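Local structure of PATF (Prochloron didemni, 4BG2) at residues Q210-N215 and S222-G227; F245-I250 and P254-F259. The protein probably belongs with the ABBA-type prenyltransferases, and takes its name from the pathway that makes patellamides, a group of cyanobactins. All blocks are in the same frame, centred on the assembly; numbering follows the deposited sequence.

Contact 1: residues Q210-N215 and S222-G227; sequences QYTQKN and SIFREG
The Phe-224 ring lies between two aliphatic groups: the Thr-212 CG2 methyl sits over one face and the CG methylene of Arg-225 over the other, while the ring of Phe-230 meets Phe-224 edge-to-face. This packing joins helix 206-215 to the turn that follows helix 218-223, in the helical layer around the closed antiparallel barrel of an ABBA-type fold. The methyl contact is a CH-pi interaction of near-axial geometry, with Thr-212 CG2 3.8 Å from the centroid of the Phe-224 ring and 7° off its normal. Thr-212 gives its hydroxyl OG1 to Leu-208 O of its own helix, which helps fix the rotation that leaves CG2 anti to the backbone N and directed at the ring. On the other side, Phe-224 and Arg-225 are the two central residues of a type I beta turn, closed by Glu-226 N to Ile-223 O at 3.0 Å. In this turn CG of Phe-224 stands between the backbone N and the carbonyl carbon (chi1 84°), and CG of Arg-225 comes 3.5 Å above the ring plane of Phe-224. With only an alanine methyl here in place of the ring, a gap is likely to open between the Thr-212 methyl and Arg-225 CG, and the edge-to-face pairing with Phe-230 would go.

Toward solvent, Gln-213 and Arg-225 cross at about a right angle, their amide and guanidinium planes 63° apart. Gln-213 NE2 comes 3.1 Å from Arg-225 NH2, but as modelled both are donors, so this is proximity and not a bond. Farther round helix 206-215, the Asn-215 amide turns back on its own helix: ND2 donates to Tyr-211 O at 2.7 Å, on a lone pair in the carbonyl plane.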
loop_
_atom_site.group_PDB
_atom_site.type_symbol
_atom_site.label_atom_id
_atom_site.label_comp_id
_atom_site.label_asym_id
_atom_site.label_seq_id
_atom_site.Cartn_x
_atom_site.Cartn_y
_atom_site.Cartn_z
ATOM N N GLN A 210 -18.748 -12.527 -0.314
ATOM C CA GLN A 210 -19.234 -13.908 -0.193
ATOM C C GLN A 210 -18.156 -14.828 0.339
ATOM O O GLN A 210 -18.435 -15.669 1.184
ATOM C CB GLN A 210 -19.768 -14.478 -1.521
ATOM C CG GLN A 210 -21.252 -14.306 -1.708
ATOM C CD GLN A 210 -22.094 -14.727 -0.501
ATOM O OE1 GLN A 210 -22.060 -15.888 -0.058
ATOM N NE2 GLN A 210 -22.869 -13.776 0.026
ATOM N N TYR A 211 -16.944 -14.678 -0.191
ATOM C CA TYR A 211 -15.818 -15.503 0.214
ATOM C C TYR A 211 -15.535 -15.285 1.696
ATOM O O TYR A 211 -15.323 -16.232 2.447
ATOM C CB TYR A 211 -14.572 -15.155 -0.623
ATOM C CG TYR A 211 -13.346 -15.902 -0.185
ATOM C CD1 TYR A 211 -13.047 -17.146 -0.712
ATOM C CD2 TYR A 211 -12.508 -15.386 0.794
ATOM C CE1 TYR A 211 -11.927 -17.856 -0.294
ATOM C CE2 TYR A 211 -11.395 -16.093 1.224
ATOM C CZ TYR A 211 -11.112 -17.326 0.677
ATOM O OH TYR A 211 -10.001 -18.020 1.079
ATOM N N THR A 212 -15.564 -14.023 2.095
ATOM C CA THR A 212 -15.420 -13.624 3.472
ATOM C C THR A 212 -16.491 -14.250 4.376
ATOM O O THR A 212 -16.179 -14.853 5.406
ATOM C CB THR A 212 -15.447 -12.090 3.573
ATOM O OG1 THR A 212 -14.319 -11.578 2.871
ATOM C CG2 THR A 212 -15.377 -11.612 5.036
ATOM N N GLN A 213 -17.736 -14.119 3.980
ATOM C CA GLN A 213 -18.841 -14.673 4.780
ATOM C C GLN A 213 -18.714 -16.176 4.948
ATOM O O GLN A 213 -18.874 -16.671 6.043
ATOM C CB GLN A 213 -20.181 -14.331 4.159
ATOM C CG GLN A 213 -20.482 -12.850 4.191
ATOM C CD GLN A 213 -21.657 -12.497 3.289
ATOM O OE1 GLN A 213 -21.619 -12.707 2.072
ATOM N NE2 GLN A 213 -22.712 -11.982 3.880
ATOM N N LYS A 214 -18.387 -16.888 3.872
ATOM C CA LYS A 214 -18.245 -18.350 3.923
ATOM C C LYS A 214 -16.975 -18.857 4.589
ATOM O O LYS A 214 -16.986 -19.913 5.211
ATOM C CB LYS A 214 -18.312 -18.936 2.512
ATOM C CG LYS A 214 -19.653 -18.744 1.826
ATOM C CD LYS A 214 -19.542 -19.085 0.347
ATOM C CE LYS A 214 -20.903 -19.096 -0.334
ATOM N NZ LYS A 214 -20.784 -19.514 -1.763
ATOM N N ASN A 215 -15.868 -18.128 4.448
ATOM C CA ASN A 215 -14.580 -18.703 4.793
ATOM C C ASN A 215 -13.837 -18.063 5.953
ATOM O O ASN A 215 -12.980 -18.702 6.533
ATOM C CB ASN A 215 -13.683 -18.733 3.546
ATOM C CG ASN A 215 -14.335 -19.476 2.391
ATOM O OD1 ASN A 215 -14.119 -20.662 2.218
ATOM N ND2 ASN A 215 -15.171 -18.795 1.633
ATOM N N SER A 222 -17.433 -9.636 11.515
ATOM C CA SER A 222 -18.095 -8.641 12.352
ATOM C C SER A 222 -17.594 -7.222 12.151
ATOM O O SER A 222 -18.293 -6.293 12.525
ATOM C CB SER A 222 -18.007 -9.015 13.830
ATOM O OG SER A 222 -16.744 -8.675 14.345
ATOM N N ILE A 223 -16.403 -7.051 11.563
ATOM C CA ILE A 223 -15.814 -5.714 11.372
ATOM C C ILE A 223 -15.630 -5.272 9.919
ATOM O O ILE A 223 -15.486 -4.094 9.667
ATOM C CB ILE A 223 -14.441 -5.552 12.086
ATOM C CG1 ILE A 223 -13.445 -6.585 11.567
ATOM C CG2 ILE A 223 -14.627 -5.643 13.607
ATOM C CD1 ILE A 223 -12.019 -6.396 12.046
ATOM N N PHE A 224 -15.639 -6.198 8.961
ATOM C CA PHE A 224 -15.143 -5.855 7.629
ATOM C C PHE A 224 -15.994 -4.859 6.855
ATOM O O PHE A 224 -15.489 -4.201 5.967
ATOM C CB PHE A 224 -14.836 -7.108 6.791
ATOM C CG PHE A 224 -16.023 -7.694 6.086
ATOM C CD1 PHE A 224 -16.947 -8.449 6.776
ATOM C CD2 PHE A 224 -16.185 -7.519 4.721
ATOM C CE1 PHE A 224 -18.044 -8.999 6.128
ATOM C CE2 PHE A 224 -17.267 -8.059 4.067
ATOM C CZ PHE A 224 -18.193 -8.809 4.766
ATOM N N ARG A 225 -17.262 -4.733 7.217
ATOM C CA ARG A 225 -18.189 -3.787 6.584
ATOM C C ARG A 225 -18.319 -2.464 7.326
ATOM O O ARG A 225 -19.035 -1.586 6.870
ATOM C CB ARG A 225 -19.584 -4.399 6.508
ATOM C CG ARG A 225 -19.662 -5.663 5.679
ATOM C CD ARG A 225 -20.973 -6.374 5.966
ATOM N NE ARG A 225 -21.361 -7.243 4.864
ATOM C CZ ARG A 225 -22.367 -8.104 4.909
ATOM N NH1 ARG A 225 -23.103 -8.231 6.011
ATOM N NH2 ARG A 225 -22.633 -8.853 3.844
ATOM N N GLU A 226 -17.636 -2.331 8.458
ATOM C CA GLU A 226 -17.689 -1.120 9.292
ATOM C C GLU A 226 -16.914 0.093 8.762
ATOM O O GLU A 226 -17.222 1.228 9.123
ATOM C CB GLU A 226 -17.203 -1.438 10.708
ATOM C CG GLU A 226 -18.135 -2.389 11.442
ATOM C CD GLU A 226 -19.571 -1.915 11.406
ATOM O OE1 GLU A 226 -19.845 -0.800 11.902
ATOM O OE2 GLU A 226 -20.420 -2.654 10.862
ATOM N N GLY A 227 -15.894 -0.148 7.943
ATOM C CA GLY A 227 -15.157 0.938 7.303
ATOM C C GLY A 227 -15.740 1.174 5.928
ATOM O O GLY A 227 -16.730 0.558 5.559
#

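Contact 2: residues F245-I250 and P254-F259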
loop_
_atom_site.group_PDB
_atom_site.type_symbol
_atom_site.label_atom_id
_atom_site.label_comp_id
_atom_site.label_asym_id
_atom_site.label_seq_id
_atom_site.Cartn_x
_atom_site.Cartn_y
_atom_site.Cartn_z
ATOM N N PHE A 245 -8.426 -3.009 6.494
ATOM C CA PHE A 245 -9.675 -2.380 6.894
ATOM C C PHE A 245 -9.498 -0.863 6.825
ATOM O O PHE A 245 -8.805 -0.315 7.667
ATOM C CB PHE A 245 -10.028 -2.814 8.312
ATOM C CG PHE A 245 -10.084 -4.299 8.483
ATOM C CD1 PHE A 245 -11.249 -4.999 8.177
ATOM C CD2 PHE A 245 -8.982 -4.999 8.925
ATOM C CE1 PHE A 245 -11.303 -6.371 8.326
ATOM C CE2 PHE A 245 -9.025 -6.366 9.071
ATOM C CZ PHE A 245 -10.184 -7.058 8.768
ATOM N N TYR A 246 -10.127 -0.212 5.836
ATOM C CA TYR A 246 -10.004 1.235 5.609
ATOM C C TYR A 246 -11.116 2.021 6.311
ATOM O O TYR A 246 -12.285 1.694 6.184
ATOM C CB TYR A 246 -9.978 1.570 4.098
ATOM C CG TYR A 246 -8.552 1.565 3.473
ATOM C CD1 TYR A 246 -7.770 2.739 3.485
ATOM C CD2 TYR A 246 -7.999 0.433 2.885
ATOM C CE1 TYR A 246 -6.483 2.776 2.939
ATOM C CE2 TYR A 246 -6.699 0.462 2.333
ATOM C CZ TYR A 246 -5.946 1.637 2.375
ATOM O OH TYR A 246 -4.650 1.720 1.847
ATOM N N HIS A 247 -10.732 3.057 7.051
ATOM C CA HIS A 247 -11.668 3.921 7.764
ATOM C C HIS A 247 -11.377 5.389 7.504
ATOM O O HIS A 247 -10.215 5.808 7.480
ATOM C CB HIS A 247 -11.573 3.672 9.263
ATOM C CG HIS A 247 -12.121 2.352 9.679
ATOM N ND1 HIS A 247 -13.416 2.192 10.119
ATOM C CD2 HIS A 247 -11.555 1.122 9.702
ATOM C CE1 HIS A 247 -13.620 0.918 10.406
ATOM N NE2 HIS A 247 -12.508 0.248 10.159
ATOM N N SER A 248 -12.440 6.169 7.335
ATOM C CA SER A 248 -12.304 7.590 7.096
ATOM C C SER A 248 -12.469 8.390 8.391
ATOM O O SER A 248 -12.167 9.561 8.414
ATOM C CB SER A 248 -13.311 8.054 6.038
ATOM O OG SER A 248 -14.624 7.812 6.477
ATOM N N ILE A 249 -12.925 7.744 9.459
ATOM C CA ILE A 249 -13.035 8.379 10.764
ATOM C C ILE A 249 -12.113 7.660 11.742
ATOM O O ILE A 249 -12.387 6.544 12.189
ATOM C CB ILE A 249 -14.484 8.375 11.303
ATOM C CG1 ILE A 249 -15.478 8.663 10.165
ATOM C CG2 ILE A 249 -14.631 9.413 12.418
ATOM C CD1 ILE A 249 -16.935 8.625 10.583
ATOM N N ILE A 250 -11.025 8.332 12.091
ATOM C CA ILE A 250 -9.979 7.753 12.925
ATOM C C ILE A 250 -10.499 7.262 14.276
ATOM O O ILE A 250 -10.096 6.198 14.748
ATOM C CB ILE A 250 -8.824 8.752 13.134
ATOM C CG1 ILE A 250 -8.173 9.064 11.786
ATOM C CG2 ILE A 250 -7.784 8.177 14.098
ATOM C CD1 ILE A 250 -7.134 10.162 11.836
ATOM N N PRO A 254 -10.749 2.372 17.695
ATOM C CA PRO A 254 -10.890 1.674 18.996
ATOM C C PRO A 254 -12.190 0.885 19.180
ATOM O O PRO A 254 -12.268 0.031 20.067
ATOM C CB PRO A 254 -10.821 2.813 20.021
ATOM C CG PRO A 254 -10.097 3.913 19.328
ATOM C CD PRO A 254 -10.467 3.809 17.876
ATOM N N LYS A 255 -13.209 1.180 18.376
ATOM C CA LYS A 255 -14.439 0.384 18.385
ATOM C C LYS A 255 -14.195 -1.015 17.845
ATOM O O LYS A 255 -14.884 -1.934 18.236
ATOM C CB LYS A 255 -15.548 1.069 17.577
ATOM C CG LYS A 255 -15.921 2.432 18.136
ATOM C CD LYS A 255 -17.101 3.074 17.423
ATOM C CE LYS A 255 -17.244 4.524 17.870
ATOM N NZ LYS A 255 -18.602 5.105 17.643
ATOM N N TYR A 256 -13.211 -1.187 16.960
ATOM C CA TYR A 256 -13.054 -2.460 16.262
ATOM C C TYR A 256 -11.741 -3.187 16.500
ATOM O O TYR A 256 -11.651 -4.390 16.237
ATOM C CB TYR A 256 -13.249 -2.254 14.758
ATOM C CG TYR A 256 -14.461 -1.422 14.435
ATOM C CD1 TYR A 256 -15.749 -1.914 14.660
ATOM C CD2 TYR A 256 -14.331 -0.126 13.952
ATOM C CE1 TYR A 256 -16.865 -1.141 14.391
ATOM C CE2 TYR A 256 -15.444 0.654 13.687
ATOM C CZ TYR A 256 -16.703 0.144 13.905
ATOM O OH TYR A 256 -17.801 0.921 13.633
ATOM N N PHE A 257 -10.730 -2.468 16.979
ATOM C CA PHE A 257 -9.421 -3.037 17.209
ATOM C C PHE A 257 -8.918 -2.658 18.595
ATOM O O PHE A 257 -9.168 -1.546 19.065
ATOM C CB PHE A 257 -8.430 -2.484 16.165
ATOM C CG PHE A 257 -8.857 -2.703 14.740
ATOM C CD1 PHE A 257 -8.644 -3.927 14.125
ATOM C CD2 PHE A 257 -9.476 -1.696 14.013
ATOM C CE1 PHE A 257 -9.033 -4.131 12.812
ATOM C CE2 PHE A 257 -9.875 -1.903 12.699
ATOM C CZ PHE A 257 -9.650 -3.123 12.102
ATOM N N THR A 258 -8.171 -3.572 19.216
ATOM C CA THR A 258 -7.407 -3.304 20.434
ATOM C C THR A 258 -5.940 -3.518 20.121
ATOM O O THR A 258 -5.561 -4.555 19.570
ATOM C CB THR A 258 -7.833 -4.264 21.569
ATOM O OG1 THR A 258 -9.246 -4.171 21.746
ATOM C CG2 THR A 258 -7.132 -3.936 22.879
ATOM N N PHE A 259 -5.109 -2.538 20.455
ATOM C CA PHE A 259 -3.716 -2.546 20.049
ATOM C C PHE A 259 -2.803 -2.854 21.219
ATOM O O PHE A 259 -3.148 -2.583 22.379
ATOM C CB PHE A 259 -3.307 -1.177 19.495
ATOM C CG PHE A 259 -4.145 -0.692 18.335
ATOM C CD1 PHE A 259 -3.999 -1.244 17.075
ATOM C CD2 PHE A 259 -5.057 0.351 18.501
ATOM C CE1 PHE A 259 -4.755 -0.782 16.004
ATOM C CE2 PHE A 259 -5.811 0.818 17.431
ATOM C CZ PHE A 259 -5.658 0.251 16.182
#
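Strand 242-247 runs out at His-247 and the chain turns back through a short connection, so that Ile-250 O comes 4.0 Å from Pro-254 CD and the CA atoms of Phe-245 and Tyr-256 stand 10.0 Å apart, a gap filled by side chains. Phe-245 and His-247, two residues apart on the strand, point the same way, toward the helical turn 253-256 and the residue after it. Phe-257 brings the end of its ring to Phe-245: its CZ lies 3.7 Å from Phe-245 CD2 and 3.8 Å from Phe-245 CB, and CG of Phe-245 lies in the plane of the Phe-257 ring, at its edge. The two planes are 57° apart, an oblique meeting rather than a stack. With CG anti to the carbonyl carbon (chi1 -55°), the Phe-245 ring lies on the side of its own backbone N, and both CB and CD2 meet Phe-257 CZ.

His-247 touches two aromatic neighbours. Its CE1 is 3.8 Å from both CD2 and CE2 of Tyr-256; those rings are nearly parallel, 20° apart, yet slid so far that they barely overlap. NE2 of His-247 approaches the rim of Phe-257 close to that ring's plane, 4.2 Å from its CE2. Tyr-256 is backed on one face by CB of Lys-255, which lies over the ring centre. Around this group, Ile-223 of helix 218-223 touches Phe-245, Tyr-256 and Phe-257. Tyr-246, between these two outward-facing strand residues, points into the barrel, where its OH hydrogen-bonds Glu-51 of strand 48-57. Alternate residues thus serve the two sides of the sheet, as in a closed antiparallel barrel whose outer surface is packed against helices, the architecture of ABBA-type prenyltransferases.

How the contacts relate
From the N terminus, contact 1 comes first: helix 206-215 ends, helix 218-223 follows, and the turn beyond it packs back on the first helix, closing that loop. The chain then forms the antiparallel strands 229-233 and 242-247, and contact 2 closes a shorter loop just past the second strand. The two contacts follow in series and neither nest nor cross. In space they meet: Glu-226 OE1 probably hydrogen-bonds Tyr-256 OH (3.2 Å), Gly-227 CA packs on His-247 CE1, and Ile-223 CD1 on Phe-245 CE1. Together they connect helices 206-215, 218-223 and 253-256 with the barrel wall at strand 242-247.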